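PDB 4ZAS: CalS13 from Micromonospora echinospora, which probably transfers an amino group to a dTDP-linked keto sugar, using pyridoxal 5'-phosphate as its cofactor. Local coordinates for residues 44-49 against 275-280; 76-80 against 243-247; 86-91 against 122-126; 94-98 against 266-270. One frame throughout, in Å; residues are numbered along the deposited sequence.

In the fold
Contacts 2, 3 and 4 form one cluster, with centres about 11 to 13 Å apart. Contact 1 stands off from them, its centre about 19 Å from contact 2 and about 30 Å from contact 4. Of the four, contact 1 joins the segments farthest apart in sequence, and the other three are nested between them. Contact 2 sets helix 237-247 beside edge strand 76-79 of the large mixed sheet. Helix 82-94 follows that strand and carries one side of contact 3. The loops of contact 4 continue from helix 82-94 and helix 237-247. R246 bonds to both S91 and R95, linking the cluster. Contacts 1, 3 and 4 also border the dimer interface.

Contact 1: 44-49 against 275-280; sequences RVSAVL and EIGGAI
V48 sets its two methyls against E275, I276 and A279. Its CG1 lies 3.7 Å from I276 CG1 and equally close to E275 CB. Its CG2 sits 3.5 Å from E275 O and 4.0 Å from A279 CB. CG1 is anti to the backbone N (chi1 154°), and both branches touch E275 CB. One turn earlier, V45 CG2 meets I280 CG1 at 3.7 Å. L49 crosses I276 at about a right angle, with L49 CD2 3.7 Å from I276 CD1. R44 passes its extended chain across the second helix, and R44 CD lies 3.5 Å from A279 O. R44 NH1 makes a weak hydrogen bond to S283 and a long, weak ion pair with E286. The E275 carboxylate turns away and accepts from the backbone N of T59 and of V60, at the start of helix 58-71. L54 and R53, which bind dTDP in another structure of this protein, lie next to V48 and E275 respectively. The two segments run nearly antiparallel (157°), with axes 8.8 Å apart. Helix 58-71 covers V48 and A279 through T59. V45 and I276 pack on V45 and I280 of the second subunit, so helices 41-49 and 275-305 both join the dimer interface.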
loop_
_atom_site.group_PDB
_atom_site.type_symbol
_atom_site.label_atom_id
_atom_site.label_comp_id
_atom_site.label_asym_id
_atom_site.label_seq_id
_atom_site.Cartn_x
_atom_site.Cartn_y
_atom_site.Cartn_z
ATOM N N ARG A 44 -2.469 23.878 -3.992
ATOM C CA ARG A 44 -3.204 22.788 -4.598
ATOM C C ARG A 44 -3.693 21.799 -3.525
ATOM O O ARG A 44 -4.861 21.398 -3.508
ATOM C CB ARG A 44 -2.307 22.095 -5.624
ATOM C CG ARG A 44 -2.553 22.524 -7.060
ATOM C CD ARG A 44 -1.861 21.549 -7.998
ATOM N NE ARG A 44 -2.235 21.730 -9.400
ATOM C CZ ARG A 44 -1.534 22.431 -10.286
ATOM N NH1 ARG A 44 -0.402 23.030 -9.931
ATOM N NH2 ARG A 44 -1.962 22.523 -11.537
ATOM N N VAL A 45 -2.789 21.445 -2.615
ATOM C CA VAL A 45 -3.042 20.473 -1.553
ATOM C C VAL A 45 -4.104 20.999 -0.628
ATOM O O VAL A 45 -4.973 20.272 -0.177
ATOM C CB VAL A 45 -1.753 20.156 -0.770
ATOM C CG1 VAL A 45 -2.061 19.409 0.531
ATOM C CG2 VAL A 45 -0.816 19.364 -1.629
ATOM N N SER A 46 -4.015 22.284 -0.345
ATOM C CA SER A 46 -4.974 22.949 0.510
ATOM C C SER A 46 -6.378 22.814 -0.043
ATOM O O SER A 46 -7.315 22.623 0.715
ATOM C CB SER A 46 -4.600 24.423 0.662
ATOM O OG SER A 46 -5.480 25.080 1.540
ATOM N N ALA A 47 -6.516 22.864 -1.365
ATOM C CA ALA A 47 -7.827 22.732 -2.017
ATOM C C ALA A 47 -8.442 21.344 -1.806
ATOM O O ALA A 47 -9.639 21.207 -1.553
ATOM C CB ALA A 47 -7.710 23.029 -3.497
ATOM N N VAL A 48 -7.603 20.330 -1.926
ATOM C CA VAL A 48 -7.978 18.961 -1.658
ATOM C C VAL A 48 -8.461 18.804 -0.232
ATOM O O VAL A 48 -9.446 18.111 0.021
ATOM C CB VAL A 48 -6.799 18.027 -1.910
ATOM C CG1 VAL A 48 -6.925 16.754 -1.076
ATOM C CG2 VAL A 48 -6.702 17.720 -3.371
ATOM N N LEU A 49 -7.733 19.408 0.706
ATOM C CA LEU A 49 -8.051 19.283 2.128
ATOM C C LEU A 49 -9.360 19.952 2.501
ATOM O O LEU A 49 -10.033 19.532 3.438
ATOM C CB LEU A 49 -6.927 19.846 2.978
ATOM C CG LEU A 49 -5.690 18.989 2.750
ATOM C CD1 LEU A 49 -4.493 19.601 3.443
ATOM C CD2 LEU A 49 -5.926 17.538 3.145
ATOM N N GLU A 275 -6.114 11.871 -3.100
ATOM C CA GLU A 275 -6.205 13.184 -3.721
ATOM C C GLU A 275 -5.010 14.063 -3.390
ATOM O O GLU A 275 -4.649 14.949 -4.162
ATOM C CB GLU A 275 -7.492 13.884 -3.295
ATOM C CG GLU A 275 -8.725 13.234 -3.850
ATOM C CD GLU A 275 -8.851 13.490 -5.322
ATOM O OE1 GLU A 275 -9.424 14.536 -5.687
ATOM O OE2 GLU A 275 -8.382 12.650 -6.117
ATOM N N ILE A 276 -4.381 13.803 -2.256
ATOM C CA ILE A 276 -3.225 14.590 -1.873
ATOM C C ILE A 276 -2.054 14.235 -2.771
ATOM O O ILE A 276 -1.345 15.116 -3.245
ATOM C CB ILE A 276 -2.918 14.412 -0.376
ATOM C CG1 ILE A 276 -4.057 15.039 0.438
ATOM C CG2 ILE A 276 -1.634 15.113 0.008
ATOM C CD1 ILE A 276 -4.081 14.610 1.834
ATOM N N GLY A 277 -1.878 12.950 -3.049
ATOM C CA GLY A 277 -0.857 12.525 -3.989
ATOM C C GLY A 277 -1.085 13.109 -5.370
ATOM O O GLY A 277 -0.176 13.663 -5.979
ATOM N N GLY A 278 -2.312 13.005 -5.861
ATOM C CA GLY A 278 -2.637 13.552 -7.157
ATOM C C GLY A 278 -2.358 15.042 -7.220
ATOM O O GLY A 278 -1.833 15.525 -8.212
ATOM N N ALA A 279 -2.683 15.770 -6.157
ATOM C CA ALA A 279 -2.467 17.215 -6.147
ATOM C C ALA A 279 -0.970 17.573 -6.268
ATOM O O ALA A 279 -0.585 18.406 -7.094
ATOM C CB ALA A 279 -3.055 17.816 -4.891
ATOM N N ILE A 280 -0.139 16.908 -5.464
ATOM C CA ILE A 280 1.309 17.088 -5.475
ATOM C C ILE A 280 1.891 16.745 -6.845
ATOM O O ILE A 280 2.705 17.487 -7.392
ATOM C CB ILE A 280 1.932 16.247 -4.365
ATOM C CG1 ILE A 280 1.428 16.768 -3.009
ATOM C CG2 ILE A 280 3.469 16.256 -4.446
ATOM C CD1 ILE A 280 1.692 15.805 -1.848
#

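Contact 2: 76-80 against 243-247; sequences VVSVN and LRLRR
R247 NH1 is gripped by two acceptors, S78 O of the strand and the carboxylate of E64. The bond from R247 NH1 to S78 O is 2.9 Å long and nearly straight, at 165°. S78 O lies in the guanidinium plane, while NH1 is tilted somewhat from the carbonyl plane. E64 OE2 makes a salt bridge with NH1 and also a hydrogen bond with S78 OG, so one carboxylate oxygen ties strand and helix together. These partners probably fix the rotation of the buried guanidinium. They should also help to keep its charge. V77 meets R247 from the opposite direction and covers one face of the guanidinium with CG1, 3.3 Å from R247 NH1. The same methyl touches R247 CD at 3.6 Å. R247 reaches this place because its chain leaves the helix extended and then bends at chi3 (57°), which also brings R247 CD to 3.1 Å from S78 O. V79 CG1 adds a looser contact with R247 CD at 4.3 Å. Strand and helix segments run nearly parallel, 19° apart. V77 and V79 pair through their backbones with V232 and G230. Helix 237-247 follows strand 230-233 and packs beside edge strand 76-79. This fits the large domain of fold type I aminotransferases, whose seven-stranded sheet has one antiparallel strand.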
loop_
_atom_site.group_PDB
_atom_site.type_symbol
_atom_site.label_atom_id
_atom_site.label_comp_id
_atom_site.label_asym_id
_atom_site.label_seq_id
_atom_site.Cartn_x
_atom_site.Cartn_y
_atom_site.Cartn_z
ATOM N N VAL A 76 -3.255 4.937 -17.913
ATOM C CA VAL A 76 -2.475 5.143 -16.708
ATOM C C VAL A 76 -3.318 4.860 -15.469
ATOM O O VAL A 76 -4.398 5.426 -15.289
ATOM C CB VAL A 76 -1.915 6.575 -16.661
ATOM C CG1 VAL A 76 -1.104 6.788 -15.369
ATOM C CG2 VAL A 76 -1.050 6.838 -17.877
ATOM N N VAL A 77 -2.832 3.961 -14.630
ATOM C CA VAL A 77 -3.494 3.651 -13.383
ATOM C C VAL A 77 -2.604 4.051 -12.217
ATOM O O VAL A 77 -1.612 3.374 -11.946
ATOM C CB VAL A 77 -3.852 2.149 -13.313
ATOM C CG1 VAL A 77 -4.509 1.808 -11.976
ATOM C CG2 VAL A 77 -4.752 1.770 -14.476
ATOM N N SER A 78 -2.943 5.128 -11.514
ATOM C CA SER A 78 -2.147 5.544 -10.353
ATOM C C SER A 78 -2.276 4.511 -9.208
ATOM O O SER A 78 -3.275 3.764 -9.125
ATOM C CB SER A 78 -2.571 6.939 -9.871
ATOM O OG SER A 78 -3.927 6.951 -9.403
ATOM N N VAL A 79 -1.234 4.423 -8.374
ATOM C CA VAL A 79 -1.215 3.508 -7.224
ATOM C C VAL A 79 -0.466 4.197 -6.083
ATOM O O VAL A 79 0.164 5.222 -6.302
ATOM C CB VAL A 79 -0.567 2.148 -7.561
ATOM C CG1 VAL A 79 -1.528 1.211 -8.330
ATOM C CG2 VAL A 79 0.758 2.363 -8.306
ATOM N N ASN A 80 -0.519 3.634 -4.873
ATOM C CA ASN A 80 -0.012 4.356 -3.703
ATOM C C ASN A 80 1.513 4.207 -3.514
ATOM O O ASN A 80 2.068 4.785 -2.583
ATOM C CB ASN A 80 -0.790 3.978 -2.405
ATOM C CG ASN A 80 -0.747 2.488 -2.063
ATOM O OD1 ASN A 80 -0.107 1.679 -2.732
ATOM N ND2 ASN A 80 -1.422 2.133 -0.970
ATOM N N LEU A 243 -6.611 -3.913 -14.335
ATOM C CA LEU A 243 -5.771 -3.419 -13.262
ATOM C C LEU A 243 -6.482 -2.359 -12.464
ATOM O O LEU A 243 -6.263 -2.237 -11.261
ATOM C CB LEU A 243 -4.453 -2.884 -13.811
ATOM C CG LEU A 243 -3.312 -3.787 -13.368
ATOM C CD1 LEU A 243 -3.656 -5.176 -13.776
ATOM C CD2 LEU A 243 -1.970 -3.380 -13.954
ATOM N N ARG A 244 -7.331 -1.590 -13.138
ATOM C CA ARG A 244 -8.100 -0.547 -12.479
ATOM C C ARG A 244 -9.048 -1.240 -11.486
ATOM O O ARG A 244 -9.246 -0.780 -10.354
ATOM C CB ARG A 244 -8.877 0.276 -13.506
ATOM C CG ARG A 244 -9.036 1.735 -13.150
ATOM C CD ARG A 244 -9.606 2.555 -14.307
ATOM N NE ARG A 244 -11.015 2.879 -14.069
ATOM C CZ ARG A 244 -11.436 3.931 -13.366
ATOM N NH1 ARG A 244 -10.564 4.776 -12.835
ATOM N NH2 ARG A 244 -12.734 4.144 -13.193
ATOM N N LEU A 245 -9.565 -2.393 -11.910
ATOM C CA LEU A 245 -10.425 -3.219 -11.090
ATOM C C LEU A 245 -9.716 -3.730 -9.851
ATOM O O LEU A 245 -10.229 -3.577 -8.737
ATOM C CB LEU A 245 -10.933 -4.423 -11.891
ATOM C CG LEU A 245 -12.398 -4.511 -12.288
ATOM C CD1 LEU A 245 -12.648 -5.825 -12.981
ATOM C CD2 LEU A 245 -13.261 -4.404 -11.038
ATOM N N ARG A 246 -8.567 -4.376 -10.044
ATOM C CA ARG A 246 -7.862 -4.980 -8.920
ATOM C C ARG A 246 -7.242 -3.920 -8.026
ATOM O O ARG A 246 -6.757 -4.225 -6.934
ATOM C CB ARG A 246 -6.791 -5.948 -9.395
ATOM C CG ARG A 246 -7.343 -7.103 -10.144
ATOM C CD ARG A 246 -6.272 -8.107 -10.472
ATOM N NE ARG A 246 -6.837 -9.237 -11.206
ATOM C CZ ARG A 246 -6.139 -10.296 -11.590
ATOM N NH1 ARG A 246 -4.842 -10.359 -11.322
ATOM N NH2 ARG A 246 -6.735 -11.288 -12.236
ATOM N N ARG A 247 -7.222 -2.683 -8.507
ATOM C CA ARG A 247 -6.672 -1.600 -7.722
ATOM C C ARG A 247 -7.531 -1.301 -6.502
ATOM O O ARG A 247 -7.017 -0.878 -5.466
ATOM C CB ARG A 247 -6.523 -0.346 -8.573
ATOM C CG ARG A 247 -5.947 0.800 -7.802
ATOM C CD ARG A 247 -5.773 2.015 -8.645
ATOM N NE ARG A 247 -6.996 2.484 -9.281
ATOM C CZ ARG A 247 -7.017 3.584 -10.028
ATOM N NH1 ARG A 247 -5.887 4.271 -10.192
ATOM N NH2 ARG A 247 -8.144 4.006 -10.601
#

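Contact 3: 86-91 against 122-126; sequences LHLALS and PILAN
H87 and N126 join two helices of the large domain, in a fold consistent with the fold type I aminotransferases. N126 follows helix 121-125, and its chi1 of -89° sends the amide back toward H87 O of helix 82-94. N126 ND2 donates to H87 O at 2.9 Å, almost straight (167°), in the carbonyl plane and on a lone pair. The same nitrogen donates to P122 O at 3.1 Å. P122 O also accepts from the N126 backbone N, and the two donors come from opposite faces of its plane. Two carbonyl acceptors at ND2 support the modelled flip of the amide. Its other end, N126 OD1, rests 3.2 Å from S91 CA. S91 OG donates to L88 O at 2.7 Å and receives R246 NH1. L90 CB packs on the amide, 3.5 Å from N126 ND2, and L90 CD1 reaches I123 CG1 at 3.8 Å. P122 CB fits against H87 N at 3.7 Å. In H87 the ring swings anti to the backbone N (chi1 -165°), toward A125. There it also meets the ring of Y269 and packs on H87 of the second subunit. H87 NE2 lies 3.3 Å from A125 CB, and a water in the plane of the ring, at its edge, joins NE2 to A125 O.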
loop_
_atom_site.group_PDB
_atom_site.type_symbol
_atom_site.label_atom_id
_atom_site.label_comp_id
_atom_site.label_asym_id
_atom_site.label_seq_id
_atom_site.Cartn_x
_atom_site.Cartn_y
_atom_site.Cartn_z
ATOM N N LEU A 86 4.018 -2.834 -9.055
ATOM C CA LEU A 86 4.581 -4.114 -9.462
ATOM C C LEU A 86 3.754 -5.262 -8.911
ATOM O O LEU A 86 3.526 -6.257 -9.608
ATOM C CB LEU A 86 6.047 -4.253 -9.015
ATOM C CG LEU A 86 7.035 -3.389 -9.804
ATOM C CD1 LEU A 86 8.291 -3.110 -8.996
ATOM C CD2 LEU A 86 7.385 -4.029 -11.128
ATOM N N HIS A 87 3.335 -5.142 -7.654
ATOM C CA HIS A 87 2.508 -6.176 -7.020
ATOM C C HIS A 87 1.251 -6.415 -7.871
ATOM O O HIS A 87 0.956 -7.544 -8.252
ATOM C CB HIS A 87 2.175 -5.758 -5.583
ATOM C CG HIS A 87 1.642 -6.858 -4.711
ATOM N ND1 HIS A 87 0.629 -7.709 -5.101
ATOM C CD2 HIS A 87 1.978 -7.230 -3.451
ATOM C CE1 HIS A 87 0.367 -8.557 -4.123
ATOM N NE2 HIS A 87 1.168 -8.284 -3.109
ATOM N N LEU A 88 0.568 -5.329 -8.213
ATOM C CA LEU A 88 -0.618 -5.341 -9.052
ATOM C C LEU A 88 -0.348 -5.896 -10.477
ATOM O O LEU A 88 -1.116 -6.717 -11.003
ATOM C CB LEU A 88 -1.175 -3.920 -9.144
ATOM C CG LEU A 88 -2.510 -3.692 -9.862
ATOM C CD1 LEU A 88 -3.612 -4.412 -9.149
ATOM C CD2 LEU A 88 -2.834 -2.192 -10.020
ATOM N N ALA A 89 0.737 -5.453 -11.105
ATOM C CA ALA A 89 1.024 -5.903 -12.457
ATOM C C ALA A 89 1.296 -7.402 -12.500
ATOM O O ALA A 89 0.758 -8.118 -13.337
ATOM C CB ALA A 89 2.198 -5.130 -13.021
ATOM N N LEU A 90 2.100 -7.885 -11.567
ATOM C CA LEU A 90 2.455 -9.294 -11.549
ATOM C C LEU A 90 1.265 -10.215 -11.255
ATOM O O LEU A 90 1.269 -11.398 -11.645
ATOM C CB LEU A 90 3.567 -9.511 -10.527
ATOM C CG LEU A 90 4.870 -8.931 -11.074
ATOM C CD1 LEU A 90 5.923 -8.894 -10.005
ATOM C CD2 LEU A 90 5.345 -9.753 -12.268
ATOM N N SER A 91 0.227 -9.666 -10.619
ATOM C CA SER A 91 -0.968 -10.435 -10.323
ATOM C C SER A 91 -1.661 -10.900 -11.624
ATOM O O SER A 91 -2.375 -11.902 -11.625
ATOM C CB SER A 91 -1.935 -9.614 -9.478
ATOM O OG SER A 91 -2.706 -8.748 -10.290
ATOM N N PRO A 122 7.497 -8.344 -4.749
ATOM C CA PRO A 122 6.164 -8.584 -5.318
ATOM C C PRO A 122 6.059 -9.881 -6.107
ATOM O O PRO A 122 4.951 -10.412 -6.230
ATOM C CB PRO A 122 5.951 -7.389 -6.238
ATOM C CG PRO A 122 6.676 -6.302 -5.569
ATOM C CD PRO A 122 7.908 -6.943 -4.954
ATOM N N ILE A 123 7.176 -10.390 -6.625
ATOM C CA ILE A 123 7.117 -11.690 -7.259
ATOM C C ILE A 123 6.696 -12.698 -6.203
ATOM O O ILE A 123 5.801 -13.510 -6.438
ATOM C CB ILE A 123 8.452 -12.099 -7.894
ATOM C CG1 ILE A 123 8.853 -11.132 -9.019
ATOM C CG2 ILE A 123 8.366 -13.526 -8.410
ATOM C CD1 ILE A 123 10.303 -11.325 -9.470
ATOM N N LEU A 124 7.305 -12.620 -5.022
ATOM C CA LEU A 124 7.003 -13.593 -3.964
ATOM C C LEU A 124 5.612 -13.380 -3.350
ATOM O O LEU A 124 4.920 -14.354 -3.039
ATOM C CB LEU A 124 8.085 -13.575 -2.869
ATOM C CG LEU A 124 9.550 -13.768 -3.334
ATOM C CD1 LEU A 124 10.540 -13.613 -2.174
ATOM C CD2 LEU A 124 9.796 -15.081 -4.079
ATOM N N ALA A 125 5.185 -12.127 -3.217
ATOM C CA ALA A 125 3.863 -11.826 -2.656
ATOM C C ALA A 125 2.755 -12.407 -3.534
ATOM O O ALA A 125 1.699 -12.796 -3.043
ATOM C CB ALA A 125 3.678 -10.323 -2.487
ATOM N N ASN A 126 3.020 -12.503 -4.832
ATOM C CA ASN A 126 2.072 -13.099 -5.760
ATOM C C ASN A 126 2.224 -14.614 -5.834
ATOM O O ASN A 126 1.592 -15.254 -6.666
ATOM C CB ASN A 126 2.254 -12.500 -7.145
ATOM C CG ASN A 126 1.429 -11.257 -7.367
ATOM O OD1 ASN A 126 0.195 -11.334 -7.484
ATOM N ND2 ASN A 126 2.099 -10.099 -7.450
HETATM O O HOH W 1 0.285 -10.772 -1.407
#

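Contact 4: 94-98 against 266-270; sequences ARPGA and EWGYR
R95 and W267 carry the contact by stacking. The guanidinium lies flat on the indole, with centres 3.5 Å apart and planes 8° from parallel. R95 CZ sits over the face of the six-membered ring, giving a cation-pi interaction. W267 CE2 is 3.3 Å above the centre of the guanidinium. W267 has its CG between the backbone N and the carbonyl carbon (chi1 66°). Its ring is thereby folded back near its own carbonyl, and R95 meets both. In the polar group, R95 NH2 donates to W267 O, but the modelled separation is too short to be trusted. Y269 OH lies at the guanidinium edge, 2.9 Å from R95 NH1, at an angle too poor for a hydrogen bond. A third group concerns E266. Its OE2 stands 2.9 Å from G97 O, a close approach of two acceptors. A salt bridge from E266 OE2 to R242 may offset it. This end is less certain, as A98 is poorly ordered. R270 of the same loop hydrogen-bonds to the pyridoxal-phosphate-lysine side chain of the second subunit, so this loop reaches the neighbouring active site. Segment 94-98 starts at the end of helix 82-94 and continues as loop. The loop 266-270 lies between helices 237-247 and 275-305. R246 of helix 237-247 bonds to R95 O, while W267 packs on L124 in helix 121-125 of the second subunit.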
loop_
_atom_site.group_PDB
_atom_site.type_symbol
_atom_site.label_atom_id
_atom_site.label_comp_id
_atom_site.label_asym_id
_atom_site.label_seq_id
_atom_site.Cartn_x
_atom_site.Cartn_y
_atom_site.Cartn_z
ATOM N N ALA A 94 0.075 -14.216 -12.207
ATOM C CA ALA A 94 -0.370 -15.192 -11.222
ATOM C C ALA A 94 -1.850 -15.553 -11.379
ATOM O O ALA A 94 -2.222 -16.717 -11.264
ATOM C CB ALA A 94 -0.106 -14.662 -9.837
ATOM N N ARG A 95 -2.683 -14.542 -11.612
ATOM C CA ARG A 95 -4.131 -14.709 -11.780
ATOM C C ARG A 95 -4.582 -14.022 -13.057
ATOM O O ARG A 95 -4.922 -12.843 -13.040
ATOM C CB ARG A 95 -4.926 -14.132 -10.595
ATOM C CG ARG A 95 -4.737 -14.819 -9.246
ATOM C CD ARG A 95 -4.916 -13.843 -8.053
ATOM N NE ARG A 95 -6.148 -13.073 -8.110
ATOM C CZ ARG A 95 -6.235 -11.785 -7.802
ATOM N NH1 ARG A 95 -5.166 -11.113 -7.396
ATOM N NH2 ARG A 95 -7.400 -11.172 -7.891
ATOM N N PRO A 96 -4.587 -14.756 -14.173
ATOM C CA PRO A 96 -4.824 -14.193 -15.515
ATOM C C PRO A 96 -6.132 -13.393 -15.805
ATOM O O PRO A 96 -5.983 -12.367 -16.465
ATOM C CB PRO A 96 -4.762 -15.434 -16.407
ATOM C CG PRO A 96 -3.834 -16.348 -15.685
ATOM C CD PRO A 96 -4.173 -16.168 -14.234
ATOM N N GLY A 97 -7.343 -13.768 -15.387
ATOM C CA GLY A 97 -7.682 -14.887 -14.531
ATOM C C GLY A 97 -8.967 -14.523 -13.795
ATOM O O GLY A 97 -9.266 -13.344 -13.607
ATOM N N ALA A 98 -9.743 -15.529 -13.404
ATOM C CA ALA A 98 -10.960 -15.298 -12.631
ATOM C C ALA A 98 -11.274 -16.499 -11.743
ATOM O O ALA A 98 -10.412 -17.345 -11.499
ATOM C CB ALA A 98 -12.128 -14.996 -13.551
ATOM N N GLU A 266 -13.176 -10.893 -9.326
ATOM C CA GLU A 266 -11.734 -11.027 -9.154
ATOM C C GLU A 266 -11.315 -10.214 -7.961
ATOM O O GLU A 266 -11.305 -8.979 -8.031
ATOM C CB GLU A 266 -10.969 -10.543 -10.378
ATOM C CG GLU A 266 -11.279 -11.287 -11.629
ATOM C CD GLU A 266 -10.697 -10.612 -12.834
ATOM O OE1 GLU A 266 -9.918 -9.651 -12.656
ATOM O OE2 GLU A 266 -11.026 -11.039 -13.961
ATOM N N TRP A 267 -10.929 -10.896 -6.884
ATOM C CA TRP A 267 -10.601 -10.195 -5.653
ATOM C C TRP A 267 -9.407 -9.264 -5.941
ATOM O O TRP A 267 -8.626 -9.508 -6.847
ATOM C CB TRP A 267 -10.312 -11.171 -4.495
ATOM C CG TRP A 267 -9.065 -12.040 -4.676
ATOM C CD1 TRP A 267 -9.016 -13.331 -5.107
ATOM C CD2 TRP A 267 -7.707 -11.660 -4.406
ATOM N NE1 TRP A 267 -7.723 -13.777 -5.132
ATOM C CE2 TRP A 267 -6.899 -12.774 -4.699
ATOM C CE3 TRP A 267 -7.100 -10.484 -3.950
ATOM C CZ2 TRP A 267 -5.515 -12.749 -4.556
ATOM C CZ3 TRP A 267 -5.729 -10.465 -3.803
ATOM C CH2 TRP A 267 -4.948 -11.592 -4.109
ATOM N N GLY A 268 -9.308 -8.168 -5.199
ATOM C CA GLY A 268 -8.298 -7.179 -5.485
ATOM C C GLY A 268 -7.573 -6.682 -4.258
ATOM O O GLY A 268 -7.608 -7.309 -3.194
ATOM N N TYR A 269 -6.918 -5.536 -4.418
ATOM C CA TYR A 269 -6.052 -4.984 -3.398
ATOM C C TYR A 269 -6.566 -3.602 -3.071
ATOM O O TYR A 269 -7.620 -3.188 -3.564
ATOM C CB TYR A 269 -4.596 -4.942 -3.882
ATOM C CG TYR A 269 -4.110 -6.246 -4.512
ATOM C CD1 TYR A 269 -4.424 -6.572 -5.833
ATOM C CD2 TYR A 269 -3.373 -7.173 -3.767
ATOM C CE1 TYR A 269 -4.008 -7.764 -6.388
ATOM C CE2 TYR A 269 -2.949 -8.371 -4.329
ATOM C CZ TYR A 269 -3.273 -8.655 -5.634
ATOM O OH TYR A 269 -2.866 -9.840 -6.193
ATOM N N ARG A 270 -5.820 -2.881 -2.248
ATOM C CA ARG A 270 -6.211 -1.541 -1.845
ATOM C C ARG A 270 -4.990 -0.656 -2.076
ATOM O O ARG A 270 -4.198 -0.391 -1.165
ATOM C CB ARG A 270 -6.711 -1.566 -0.393
ATOM C CG ARG A 270 -6.739 -0.278 0.407
ATOM C CD ARG A 270 -7.551 0.822 -0.203
ATOM N NE ARG A 270 -8.071 1.682 0.861
ATOM C CZ ARG A 270 -7.708 2.937 1.087
ATOM N NH1 ARG A 270 -6.801 3.527 0.324
ATOM N NH2 ARG A 270 -8.264 3.601 2.086
#